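Local atomic coordinates of TnpArep for protein (Escherichia coli, PDB entry 4ER8), a protein that binds repetitive extragenic palindrome (REP) DNA as a transposase and catalyses the cleavage and recombination of the mosaic elements built from these repeats. Residues A[82-85]-A[86-90]; A[29-32]-A[33-36]; A[65-68]-A[69-72]. All coordinates share one frame; numbering follows the deposited sequence.

Contact 1: residues A[82-85]-A[86-90]; sequences KQFT and HACGL. With nucleotides of chain B.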
loop_
_atom_site.group_PDB
_atom_site.type_symbol
_atom_site.label_atom_id
_atom_site.label_comp_id
_atom_site.label_asym_id
_atom_site.label_seq_id
_atom_site.Cartn_x
_atom_site.Cartn_y
_atom_site.Cartn_z
ATOM N N LYS A 82 10.800 2.795 8.863
ATOM C CA LYS A 82 11.789 3.429 9.754
ATOM C C LYS A 82 11.669 4.954 9.756
ATOM O O LYS A 82 11.436 5.533 10.817
ATOM C CB LYS A 82 13.207 3.003 9.419
ATOM C CG LYS A 82 14.250 3.431 10.440
ATOM C CD LYS A 82 15.484 2.511 10.421
ATOM C CE LYS A 82 16.348 2.712 9.186
ATOM N NZ LYS A 82 17.355 1.591 8.999
ATOM N N GLN A 83 11.795 5.596 8.584
ATOM C CA GLN A 83 11.627 7.060 8.503
ATOM C C GLN A 83 10.380 7.492 9.216
ATOM O O GLN A 83 10.418 8.351 10.063
ATOM C CB GLN A 83 11.523 7.586 7.075
ATOM C CG GLN A 83 12.682 7.271 6.169
ATOM C CD GLN A 83 13.971 7.994 6.526
ATOM O OE1 GLN A 83 15.031 7.363 6.559
ATOM N NE2 GLN A 83 13.899 9.316 6.760
ATOM N N PHE A 84 9.256 6.893 8.884
ATOM C CA PHE A 84 8.020 7.342 9.481
ATOM C C PHE A 84 7.982 7.108 10.992
ATOM O O PHE A 84 7.420 7.932 11.731
ATOM C CB PHE A 84 6.812 6.729 8.772
ATOM C CG PHE A 84 5.502 7.154 9.347
ATOM C CD1 PHE A 84 4.920 8.358 8.966
ATOM C CD2 PHE A 84 4.849 6.357 10.285
ATOM C CE1 PHE A 84 3.683 8.770 9.496
ATOM C CE2 PHE A 84 3.639 6.752 10.826
ATOM C CZ PHE A 84 3.050 7.969 10.426
ATOM N N THR A 85 8.563 6.003 11.458
ATOM C CA THR A 85 8.654 5.766 12.902
ATOM C C THR A 85 9.472 6.892 13.566
ATOM O O THR A 85 9.059 7.456 14.593
ATOM C CB THR A 85 9.208 4.381 13.201
ATOM O OG1 THR A 85 8.184 3.418 12.923
ATOM C CG2 THR A 85 9.616 4.250 14.659
ATOM N N HIS A 86 10.595 7.241 12.927
ATOM C CA HIS A 86 11.482 8.326 13.353
ATOM C C HIS A 86 10.734 9.646 13.412
ATOM O O HIS A 86 10.638 10.266 14.480
ATOM C CB HIS A 86 12.671 8.445 12.382
ATOM C CG HIS A 86 13.740 9.393 12.835
ATOM N ND1 HIS A 86 14.225 9.409 14.130
ATOM C CD2 HIS A 86 14.440 10.339 12.157
ATOM C CE1 HIS A 86 15.165 10.336 14.232
ATOM N NE2 HIS A 86 15.316 10.913 13.050
ATOM N N ALA A 87 10.193 10.043 12.260
ATOM C CA ALA A 87 9.512 11.321 12.099
ATOM C C ALA A 87 8.450 11.610 13.169
ATOM O O ALA A 87 8.381 12.727 13.678
ATOM C CB ALA A 87 8.923 11.435 10.707
ATOM N N CYS A 88 7.638 10.625 13.525
ATOM C CA CYS A 88 6.584 10.884 14.499
ATOM C C CYS A 88 6.998 10.469 15.900
ATOM O O CYS A 88 6.203 10.555 16.839
ATOM C CB CYS A 88 5.291 10.188 14.103
ATOM S SG CYS A 88 5.471 8.416 13.953
ATOM N N GLY A 89 8.241 10.009 16.018
ATOM C CA GLY A 89 8.860 9.682 17.302
ATOM C C GLY A 89 8.124 8.670 18.160
ATOM O O GLY A 89 8.435 8.525 19.347
ATOM N N LEU A 90 7.148 7.971 17.578
ATOM C CA LEU A 90 6.402 6.930 18.308
ATOM C C LEU A 90 7.118 5.589 18.184
ATOM O O LEU A 90 7.881 5.378 17.239
ATOM C CB LEU A 90 4.939 6.870 17.851
ATOM C CG LEU A 90 3.907 7.693 18.652
ATOM C CD1 LEU A 90 4.301 9.162 18.750
ATOM C CD2 LEU A 90 2.489 7.579 18.110
ATOM P P DC B 27 21.258 -0.632 17.280
ATOM O OP1 DC B 27 21.703 -0.416 18.676
ATOM O OP2 DC B 27 20.546 -1.892 16.893
ATOM O "O5'" DC B 27 20.349 0.625 16.872
ATOM C "C5'" DC B 27 20.024 1.589 17.830
ATOM C "C4'" DC B 27 19.054 2.572 17.221
ATOM O "O4'" DC B 27 19.571 3.002 15.937
ATOM C "C3'" DC B 27 17.682 2.005 16.936
ATOM O "O3'" DC B 27 16.829 3.004 17.167
ATOM C "C2'" DC B 27 17.612 1.799 15.439
ATOM C "C1'" DC B 27 18.645 2.775 14.915
ATOM N N1 DC B 27 19.343 2.192 13.760
ATOM C C2 DC B 27 18.775 2.469 12.517
ATOM O O2 DC B 27 17.753 3.185 12.486
ATOM N N3 DC B 27 19.361 1.967 11.389
ATOM C C4 DC B 27 20.438 1.196 11.485
ATOM N N4 DC B 27 20.916 0.735 10.325
ATOM C C5 DC B 27 21.045 0.894 12.754
ATOM C C6 DC B 27 20.461 1.405 13.866
ATOM P P DT B 29 10.440 0.511 13.187
ATOM O OP1 DT B 29 9.748 1.414 12.224
ATOM O OP2 DT B 29 9.767 0.024 14.412
ATOM O "O5'" DT B 29 11.160 -0.706 12.412
ATOM C "C5'" DT B 29 11.585 -0.428 11.068
ATOM C "C4'" DT B 29 11.935 -1.692 10.305
ATOM O "O4'" DT B 29 13.167 -2.158 10.836
ATOM C "C3'" DT B 29 10.961 -2.861 10.450
ATOM O "O3'" DT B 29 10.472 -3.240 9.149
ATOM C "C2'" DT B 29 11.748 -3.938 11.190
ATOM C "C1'" DT B 29 13.179 -3.554 10.871
ATOM N N1 DT B 29 14.134 -3.924 11.953
ATOM C C2 DT B 29 15.361 -4.416 11.592
ATOM O O2 DT B 29 15.685 -4.556 10.444
ATOM N N3 DT B 29 16.201 -4.743 12.619
ATOM C C4 DT B 29 15.884 -4.614 13.958
ATOM O O4 DT B 29 16.642 -4.920 14.844
ATOM C C5 DT B 29 14.598 -4.104 14.271
ATOM C C7 DT B 29 14.235 -3.981 15.708
ATOM C C6 DT B 29 13.773 -3.770 13.271
ATOM P P DA B 28 15.493 2.545 17.862
ATOM O OP1 DA B 28 14.832 3.759 18.442
ATOM O OP2 DA B 28 15.806 1.335 18.638
ATOM O "O5'" DA B 28 14.670 2.056 16.578
ATOM C "C5'" DA B 28 14.152 3.014 15.637
ATOM C "C4'" DA B 28 13.664 2.284 14.390
ATOM O "O4'" DA B 28 14.725 1.549 13.701
ATOM C "C3'" DA B 28 12.528 1.290 14.631
ATOM O "O3'" DA B 28 11.707 1.420 13.506
ATOM C "C2'" DA B 28 13.243 -0.052 14.635
ATOM C "C1'" DA B 28 14.412 0.188 13.675
ATOM N N9 DA B 28 15.574 -0.581 14.083
ATOM C C8 DA B 28 15.868 -1.057 15.340
ATOM N N7 DA B 28 16.974 -1.784 15.344
ATOM C C5 DA B 28 17.423 -1.773 14.036
ATOM C C6 DA B 28 18.534 -2.333 13.393
ATOM N N6 DA B 28 19.470 -3.059 14.021
ATOM N N1 DA B 28 18.671 -2.160 12.055
ATOM C C2 DA B 28 17.740 -1.455 11.434
ATOM N N3 DA B 28 16.665 -0.851 11.955
ATOM C C4 DA B 28 16.564 -1.056 13.258
#

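Contact 2: residues A[29-32]-A[33-36]; sequences TTQY and QMLR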
loop_
_atom_site.group_PDB
_atom_site.type_symbol
_atom_site.label_atom_id
_atom_site.label_comp_id
_atom_site.label_asym_id
_atom_site.label_seq_id
_atom_site.Cartn_x
_atom_site.Cartn_y
_atom_site.Cartn_z
ATOM N N THR A 29 -3.265 8.721 8.653
ATOM C CA THR A 29 -4.090 9.710 8.057
ATOM C C THR A 29 -3.709 11.089 8.614
ATOM O O THR A 29 -3.244 11.961 7.862
ATOM C CB THR A 29 -5.536 9.285 8.239
ATOM O OG1 THR A 29 -6.051 8.974 6.942
ATOM C CG2 THR A 29 -6.398 10.359 8.929
ATOM N N THR A 30 -3.849 11.245 9.933
ATOM C CA THR A 30 -3.469 12.453 10.652
ATOM C C THR A 30 -2.075 12.923 10.204
ATOM O O THR A 30 -1.907 14.069 9.768
ATOM C CB THR A 30 -3.572 12.195 12.178
ATOM O OG1 THR A 30 -4.951 11.942 12.513
ATOM C CG2 THR A 30 -3.041 13.370 13.010
ATOM N N GLN A 31 -1.096 12.023 10.235
ATOM C CA GLN A 31 0.245 12.366 9.794
ATOM C C GLN A 31 0.494 11.964 8.362
ATOM O O GLN A 31 1.611 11.585 7.982
ATOM C CB GLN A 31 1.283 11.730 10.701
ATOM C CG GLN A 31 1.271 12.276 12.116
ATOM C CD GLN A 31 1.268 13.793 12.146
ATOM O OE1 GLN A 31 0.491 14.392 12.893
ATOM N NE2 GLN A 31 2.120 14.428 11.318
ATOM N N TYR A 32 -0.535 12.088 7.544
ATOM C CA TYR A 32 -0.368 11.820 6.127
ATOM C C TYR A 32 0.957 12.356 5.557
ATOM O O TYR A 32 1.644 11.681 4.778
ATOM C CB TYR A 32 -1.542 12.391 5.343
ATOM C CG TYR A 32 -1.600 11.878 3.925
ATOM C CD1 TYR A 32 -1.408 10.522 3.641
ATOM C CD2 TYR A 32 -1.862 12.743 2.861
ATOM C CE1 TYR A 32 -1.466 10.050 2.339
ATOM C CE2 TYR A 32 -1.932 12.275 1.559
ATOM C CZ TYR A 32 -1.728 10.931 1.303
ATOM O OH TYR A 32 -1.798 10.477 0.014
ATOM N N GLN A 33 1.303 13.565 5.981
ATOM C CA GLN A 33 2.441 14.315 5.484
ATOM C C GLN A 33 3.763 13.655 5.776
ATOM O O GLN A 33 4.556 13.471 4.863
ATOM C CB GLN A 33 2.409 15.731 6.071
ATOM C CG GLN A 33 1.226 16.568 5.571
ATOM C CD GLN A 33 1.088 16.454 4.058
ATOM O OE1 GLN A 33 2.096 16.384 3.329
ATOM N NE2 GLN A 33 -0.164 16.400 3.577
ATOM N N MET A 34 4.009 13.307 7.038
ATOM C CA MET A 34 5.226 12.563 7.390
ATOM C C MET A 34 5.311 11.310 6.548
ATOM O O MET A 34 6.385 10.993 6.026
ATOM C CB MET A 34 5.247 12.144 8.853
ATOM C CG MET A 34 5.754 13.190 9.841
ATOM S SD MET A 34 4.640 13.158 11.280
ATOM C CE MET A 34 5.370 14.434 12.318
ATOM N N LEU A 35 4.178 10.611 6.397
ATOM C CA LEU A 35 4.167 9.391 5.591
ATOM C C LEU A 35 4.598 9.703 4.190
ATOM O O LEU A 35 5.612 9.183 3.721
ATOM C CB LEU A 35 2.806 8.716 5.574
ATOM C CG LEU A 35 2.696 7.377 4.831
ATOM C CD1 LEU A 35 3.423 6.246 5.510
ATOM C CD2 LEU A 35 1.254 7.008 4.691
ATOM N N ARG A 36 3.830 10.566 3.531
ATOM C CA ARG A 36 4.172 11.004 2.194
ATOM C C ARG A 36 5.661 11.313 2.148
ATOM O O ARG A 36 6.383 10.792 1.283
ATOM C CB ARG A 36 3.350 12.225 1.804
ATOM C CG ARG A 36 2.238 11.967 0.784
ATOM C CD ARG A 36 1.245 13.154 0.705
ATOM N NE ARG A 36 1.654 14.355 -0.065
ATOM C CZ ARG A 36 2.606 14.415 -1.002
ATOM N NH1 ARG A 36 3.321 13.347 -1.338
ATOM N NH2 ARG A 36 2.839 15.569 -1.615
#

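Contact 3: residues A[65-68]-A[69-72]; sequences TLPE and GDDD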
loop_
_atom_site.group_PDB
_atom_site.type_symbol
_atom_site.label_atom_id
_atom_site.label_comp_id
_atom_site.label_asym_id
_atom_site.label_seq_id
_atom_site.Cartn_x
_atom_site.Cartn_y
_atom_site.Cartn_z
ATOM N N THR A 65 6.795 -1.684 -8.651
ATOM C CA THR A 65 7.530 -2.373 -9.698
ATOM C C THR A 65 8.941 -1.881 -9.533
ATOM O O THR A 65 9.188 -0.669 -9.515
ATOM C CB THR A 65 7.040 -1.978 -11.094
ATOM O OG1 THR A 65 5.719 -2.493 -11.293
ATOM C CG2 THR A 65 7.991 -2.524 -12.183
ATOM N N LEU A 66 9.866 -2.810 -9.399
ATOM C CA LEU A 66 11.228 -2.431 -9.108
ATOM C C LEU A 66 12.058 -2.390 -10.401
ATOM O O LEU A 66 11.756 -3.125 -11.354
ATOM C CB LEU A 66 11.861 -3.381 -8.065
ATOM C CG LEU A 66 11.264 -3.560 -6.663
ATOM C CD1 LEU A 66 12.278 -4.220 -5.753
ATOM C CD2 LEU A 66 10.809 -2.292 -6.023
ATOM N N PRO A 67 13.117 -1.551 -10.416
ATOM C CA PRO A 67 14.060 -1.380 -11.501
ATOM C C PRO A 67 14.546 -2.707 -12.048
ATOM O O PRO A 67 14.417 -3.740 -11.394
ATOM C CB PRO A 67 15.220 -0.680 -10.810
ATOM C CG PRO A 67 14.556 0.154 -9.754
ATOM C CD PRO A 67 13.487 -0.727 -9.241
ATOM N N GLU A 68 15.096 -2.692 -13.254
ATOM C CA GLU A 68 15.601 -3.924 -13.842
ATOM C C GLU A 68 16.740 -4.375 -12.946
ATOM O O GLU A 68 17.427 -3.541 -12.382
ATOM C CB GLU A 68 16.070 -3.700 -15.282
ATOM C CG GLU A 68 16.176 -4.999 -16.083
ATOM C CD GLU A 68 14.926 -5.914 -15.892
ATOM O OE1 GLU A 68 14.947 -6.775 -14.950
ATOM O OE2 GLU A 68 13.933 -5.748 -16.670
ATOM N N GLY A 69 16.907 -5.680 -12.784
ATOM C CA GLY A 69 17.981 -6.229 -11.941
ATOM C C GLY A 69 17.829 -6.093 -10.426
ATOM O O GLY A 69 18.690 -6.540 -9.691
ATOM N N ASP A 70 16.732 -5.496 -9.964
ATOM C CA ASP A 70 16.526 -5.154 -8.559
ATOM C C ASP A 70 15.343 -5.988 -7.997
ATOM O O ASP A 70 14.222 -5.910 -8.512
ATOM C CB ASP A 70 16.239 -3.651 -8.447
ATOM C CG ASP A 70 16.239 -3.140 -7.001
ATOM O OD1 ASP A 70 16.574 -1.951 -6.745
ATOM O OD2 ASP A 70 15.879 -3.916 -6.103
ATOM N N ASP A 71 15.597 -6.790 -6.957
ATOM C CA ASP A 71 14.545 -7.581 -6.333
ATOM C C ASP A 71 14.235 -7.150 -4.885
ATOM O O ASP A 71 13.467 -7.809 -4.182
ATOM C CB ASP A 71 14.883 -9.086 -6.405
ATOM C CG ASP A 71 16.192 -9.462 -5.643
ATOM O OD1 ASP A 71 16.792 -8.588 -4.978
ATOM O OD2 ASP A 71 16.642 -10.632 -5.718
ATOM N N ASP A 72 14.797 -6.032 -4.441
ATOM C CA ASP A 72 14.887 -5.778 -3.008
ATOM C C ASP A 72 13.827 -4.863 -2.443
ATOM O O ASP A 72 14.130 -3.746 -2.003
ATOM C CB ASP A 72 16.282 -5.286 -2.649
ATOM C CG ASP A 72 16.476 -5.084 -1.142
ATOM O OD1 ASP A 72 17.602 -4.663 -0.747
ATOM O OD2 ASP A 72 15.511 -5.305 -0.353
#

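Contact 1: residues A[82-85]-A[86-90]
His-86 N donates to Lys-82 O at 2.8 Å, and Ala-87 N to Gln-83 O at 2.8 Å with an N-H...O angle of 179°, two nearly straight i to i+4 bonds in the C-terminal part of helix 73-87. The side chains of the turn reach bound DNA. Lys-82 NZ donates to ring atom N3 of cytosine DC27 of chain B at 3.1 Å, and on the way the aliphatic chain passes the DNA, with Lys-82 CD 3.5 Å from O4' of DA28 of chain B. Glu-79 is a second, ionic partner of the same amine. Thr-85 OG1 lies 2.6 Å from OP1 of DT29 of chain B, but Lys-81 O is also within its reach, so the target of its single proton is not settled. Gln-83 NE2 bonds to another DNA phosphate, and His-86 NE2 makes a weak bond to one.

In this RNA recognition motif-like fold, helix 73-87 links strand 59-65 to strand 99-102; the DNA contacts of Lys-82, Gln-83, Thr-85 and His-86 mark its C-terminal end as a DNA-binding element. Gly-89 is the first residue after the helix to leave helical phi/psi, with a positive phi, and its N bonds to His-86 O at 2.9 Å.

Packing gathers on the protein side of the helix. Cys-88 SG stands 4.3 Å from the centroid of the Phe-84 ring, a sulfur-aromatic contact over one face, although SG is modelled too close to Phe-84 O and its exact position is doubtful. Leu-27, Leu-28, Met-34 and Ile-93 also touch Phe-84.

Contact 2: residues A[29-32]-A[33-36]
Tyr-32 offers one ring face to the aliphatic part of Arg-36, four residues on. Arg-36 CD comes within 3.4 Å of Tyr-32 CE2, near the rim, while Arg-36 CG lies 4.1 Å from Tyr-32 CZ. The guanidinium continues past the ring, farther from it than CD, and its plane is inclined by 51° to that of the phenol; this is methylene packing over a face and not a parallel stack. With CG anti to the backbone N (chi1 -167°), the tyrosine extends along the side of the first helical turn, where Arg-36 comes round to meet it. Phe-134 meets the tyrosine ring edge-to-face, and Val-55 of strand 49-55 touches it too.

Along the backbone, Arg-36 N donates to Tyr-32 O at 2.8 Å with an N-H...O angle of 174°. Leu-35 N reaches Gln-31 O at 3.2 Å, equally straight. Gln-31 is both the residue that leaves the short helix 27-30 and the N-cap position of helix 32-45, so these bonds open the second helix directly behind the first. On the first helix's side of the joint, Tyr-32 N bonds back to Thr-29 O at 2.7 Å.

Gln-31 and Met-34 run alongside each other, pointing the same way. The amide nitrogen is modelled too close to the sulfur, so the exact placing of amide and sulfur is doubtful. Both residues, together with Leu-35, touch Phe-84 of helix 73-87.

The division of labour follows from the atoms involved: directional bonding here comes from main-chain amides and carbonyls, whereas the charged Arg-36 meets the Tyr-32 ring through its CD and CG methylenes, and no side-chain polar contact to Met-34 can be relied on for Gln-31.

Contact 3: residues A[65-68]-A[69-72]
Leu-66 starts the contact by leaning over the backbone that follows the turn: its CB is 3.5 Å from Asp-70 O, and its CD1 methyl is 3.6 Å from Asp-71 C and close to the amide of Asp-72. The same methyl approaches the Asp-70 carboxylate at OD2, so apolar and polar groups share this side of the loop.

Pro-67 opens a type II beta turn that ends at Asp-70. Its carbonyl O accepts from Asp-70 N at 3.2 Å, with the donor 48° out of the carbonyl plane and thus not aimed at a lone pair. The proline ring and the Asp-70 side chain lie side by side, CB to CB 3.9 Å apart. Glu-68 and Gly-69 take the two central positions, and the positive phi of Gly-69 is what a type II turn requires at its third residue.

Glu-68 folds back on the turn. A bend at chi2 (46°) carries OE1 to within 3.1 Å of Gly-69 N, which bonds to it on the anti side of the carboxylate and somewhat out of its plane.

Asp-70 then makes an Asx turn: OD2 accepts from Asp-72 N at 2.9 Å and 171°, nearly along the C-O axis. Its OD1 forms a salt bridge with Arg-76, which would hold the carboxylate from its other oxygen.

Asp-72 is the N-cap of helix 73-87 and also bonds to Ser-75 through OD1. The loop carries the chain from strand 59-65 into that helix. Leu-66 packs on Arg-76 of the helix and on Phe-48, just ahead of strand 49-55, while backbone bonds from Leu-66 to Gly-12 and from Asp-70 to Gly-11 tie the loop to the chain leading into strand 13-19.

In the fold
Helix 73-87 connects all three sites: contact 3 leads into its N-terminus, contact 1 forms its C-terminal end, and contact 2, at the start of helix 32-45, packs against it. Contacts 1 and 2 meet directly, with Phe-84 CD1 3.5 Å from Leu-35 N, and their centres are about 11 Å apart; contact 3 lies about 26 Å from either centre. Contact 1 is partly buried, against both protein and DNA, while contacts 2 and 3 are surface contacts. Chemistry changes accordingly: DNA-directed polar groups beside a sulfur-aromatic pair in contact 1, aliphatic-aromatic packing in contact 2, and carboxylates gripping backbone amides in contact 3.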